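PDB 3AF6: putative uncharacterized protein PH1404 from Pyrococcus horikoshii, which probably terminates transcription in archaea by cleaving nascent RNA, acting as a zinc-dependent endonuclease and 5'-3' exonuclease of the metallo-beta-lactamase superfamily. Local coordinates for residues A[601-604]-A[605-609]. Sequence-based numbering, arbitrary orientation.
Sequences MNYV and AKVRP
Tyr603 carries its ring trans to the backbone N (chi1 -176°), which swings it forward along the helix toward Val607, one turn on; Val607 in turn has CG2 opposite its own N and beside its carbonyl carbon, so that this methyl and CB are what the ring meets. The setting is the C-terminal end of helix 597-606, in the part of the metallo-beta-lactamase fold that the chain completes after the beta-CASP insertion. Ring atom CE2 of Tyr603 lies 4.1 Å from CB of Val607, an apolar contact in which the two side chains run at a slant to each other. The ring is buried and gripped from outside as well: Phe370 meets it edge-to-face, Phe368 packs against it at an incline, and its OH is hydrogen-bonded to the carbonyl O of Asn380.

Three successive i to i+4 backbone bonds finish the helix. Ala605 N donates to Met601 O at 3.1 Å. Lys606 N reaches Asn602 O at 3.0 Å, and the last of the three, Val607 N to Tyr603 O at 2.8 Å, is more bent, with 143° at the hydrogen. Val607 itself has already left helical backbone angles, and the chain runs on extended through Arg608, whose backbone is hydrogen-bonded to Ala381 and Phe383.

Val604 turns to the interior, against Ile631 and Phe635 of helix 621-635 and Met391 of strand 388-392, so this residue packs the helix end against both a neighbouring helix and a strand of the sheet. On the outer side, CG of Lys606 sits 3.3 Å from Asn602 O, the same carbonyl oxygen that accepts the Lys606 N-H.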
ATOM      1  N   MET A 601      -6.376   5.324 -21.952  1.00 37.36           N
ATOM      2  CA  MET A 601      -6.873   4.739 -23.186  1.00 37.33           C
ATOM      3  C   MET A 601      -5.900   3.670 -23.645  1.00 37.98           C
ATOM      4  O   MET A 601      -6.302   2.565 -24.027  1.00 40.13           O
ATOM      5  CB  MET A 601      -7.031   5.805 -24.270  1.00 36.40           C
ATOM      6  CG  MET A 601      -8.167   6.808 -24.031  1.00 38.75           C
ATOM      7  SD  MET A 601      -9.872   6.125 -24.078  1.00 38.71           S
ATOM      8  CE  MET A 601     -10.164   5.984 -25.842  1.00 41.17           C
ATOM      9  N   ASN A 602      -4.614   3.987 -23.582  1.00 38.07           N
ATOM     10  CA  ASN A 602      -3.589   3.045 -24.014  1.00 37.81           C
ATOM     11  C   ASN A 602      -3.570   1.781 -23.162  1.00 37.33           C
ATOM     12  O   ASN A 602      -3.180   0.718 -23.634  1.00 38.61           O
ATOM     13  CB  ASN A 602      -2.213   3.713 -23.992  1.00 38.85           C
ATOM     14  CG  ASN A 602      -1.105   2.775 -24.426  1.00 40.30           C
ATOM     15  OD1 ASN A 602      -0.082   2.659 -23.755  1.00 43.80           O
ATOM     16  ND2 ASN A 602      -1.303   2.099 -25.548  1.00 39.36           N
ATOM     17  N   TYR A 603      -3.989   1.888 -21.907  1.00 36.86           N
ATOM     18  CA  TYR A 603      -4.015   0.714 -21.040  1.00 35.31           C
ATOM     19  C   TYR A 603      -5.107  -0.229 -21.524  1.00 36.49           C
ATOM     20  O   TYR A 603      -4.975  -1.452 -21.435  1.00 36.51           O
ATOM     21  CB  TYR A 603      -4.303   1.095 -19.580  1.00 31.76           C
ATOM     22  CG  TYR A 603      -4.240  -0.093 -18.643  1.00 28.55           C
ATOM     23  CD1 TYR A 603      -3.009  -0.626 -18.241  1.00 27.93           C
ATOM     24  CD2 TYR A 603      -5.402  -0.758 -18.252  1.00 26.24           C
ATOM     25  CE1 TYR A 603      -2.937  -1.799 -17.479  1.00 25.35           C
ATOM     26  CE2 TYR A 603      -5.344  -1.925 -17.501  1.00 25.77           C
ATOM     27  CZ  TYR A 603      -4.108  -2.439 -17.118  1.00 26.81           C
ATOM     28  OH  TYR A 603      -4.048  -3.599 -16.383  1.00 28.28           O
ATOM     29  N   VAL A 604      -6.195   0.345 -22.027  1.00 37.25           N
ATOM     30  CA  VAL A 604      -7.303  -0.462 -22.510  1.00 38.68           C
ATOM     31  C   VAL A 604      -6.838  -1.184 -23.762  1.00 39.98           C
ATOM     32  O   VAL A 604      -7.013  -2.397 -23.895  1.00 42.03           O
ATOM     33  CB  VAL A 604      -8.540   0.410 -22.832  1.00 38.90           C
ATOM     34  CG1 VAL A 604      -9.699  -0.473 -23.278  1.00 36.42           C
ATOM     35  CG2 VAL A 604      -8.939   1.217 -21.599  1.00 36.92           C
ATOM     36  N   ALA A 605      -6.228  -0.434 -24.672  1.00 40.61           N
ATOM     37  CA  ALA A 605      -5.712  -1.000 -25.921  1.00 40.18           C
ATOM     38  C   ALA A 605      -4.787  -2.199 -25.666  1.00 39.25           C
ATOM     39  O   ALA A 605      -4.935  -3.248 -26.297  1.00 39.33           O
ATOM     40  CB  ALA A 605      -4.968   0.075 -26.707  1.00 35.59           C
ATOM     41  N   LYS A 606      -3.857  -2.046 -24.730  1.00 37.60           N
ATOM     42  CA  LYS A 606      -2.903  -3.104 -24.413  1.00 40.10           C
ATOM     43  C   LYS A 606      -3.357  -4.191 -23.435  1.00 41.18           C
ATOM     44  O   LYS A 606      -2.837  -5.304 -23.483  1.00 44.66           O
ATOM     45  CB  LYS A 606      -1.613  -2.501 -23.850  1.00 39.94           C
ATOM     46  CG  LYS A 606      -0.958  -1.431 -24.702  1.00 43.52           C
ATOM     47  CD  LYS A 606       0.045  -2.024 -25.681  1.00 46.92           C
ATOM     48  CE  LYS A 606       0.971  -0.947 -26.246  1.00 49.15           C
ATOM     49  NZ  LYS A 606       0.217   0.168 -26.901  1.00 49.89           N
ATOM     50  N   VAL A 607      -4.297  -3.904 -22.540  1.00 40.56           N
ATOM     51  CA  VAL A 607      -4.682  -4.935 -21.579  1.00 39.18           C
ATOM     52  C   VAL A 607      -5.069  -6.243 -22.266  1.00 40.10           C
ATOM     53  O   VAL A 607      -5.716  -6.250 -23.319  1.00 38.29           O
ATOM     54  CB  VAL A 607      -5.810  -4.458 -20.637  1.00 38.10           C
ATOM     55  CG1 VAL A 607      -7.064  -4.157 -21.409  1.00 38.35           C
ATOM     56  CG2 VAL A 607      -6.056  -5.503 -19.579  1.00 36.52           C
ATOM     57  N   ARG A 608      -4.666  -7.352 -21.653  1.00 40.30           N
ATOM     58  CA  ARG A 608      -4.912  -8.675 -22.216  1.00 40.31           C
ATOM     59  C   ARG A 608      -5.169  -9.714 -21.118  1.00 39.79           C
ATOM     60  O   ARG A 608      -4.447  -9.757 -20.110  1.00 40.33           O
ATOM     61  CB  ARG A 608      -3.671  -9.086 -23.025  1.00 41.42           C
ATOM     62  CG  ARG A 608      -3.932  -9.851 -24.284  1.00 42.44           C
ATOM     63  CD  ARG A 608      -4.722  -9.024 -25.281  1.00 44.04           C
ATOM     64  NE  ARG A 608      -4.044  -7.795 -25.678  1.00 45.08           N
ATOM     65  CZ  ARG A 608      -4.526  -6.960 -26.596  1.00 47.43           C
ATOM     66  NH1 ARG A 608      -5.676  -7.234 -27.197  1.00 50.87           N
ATOM     67  NH2 ARG A 608      -3.868  -5.858 -26.919  1.00 49.29           N
ATOM     68  N   PRO A 609      -6.196 -10.565 -21.298  1.00 38.52           N
ATOM     69  CA  PRO A 609      -7.085 -10.562 -22.466  1.00 39.74           C
ATOM     70  C   PRO A 609      -8.035  -9.380 -22.473  1.00 41.60           C
ATOM     71  O   PRO A 609      -8.308  -8.796 -21.425  1.00 44.00           O
ATOM     72  CB  PRO A 609      -7.821 -11.905 -22.358  1.00 35.17           C
ATOM     73  CG  PRO A 609      -7.760 -12.240 -20.944  1.00 36.90           C
ATOM     74  CD  PRO A 609      -6.376 -11.803 -20.522  1.00 37.87           C
TER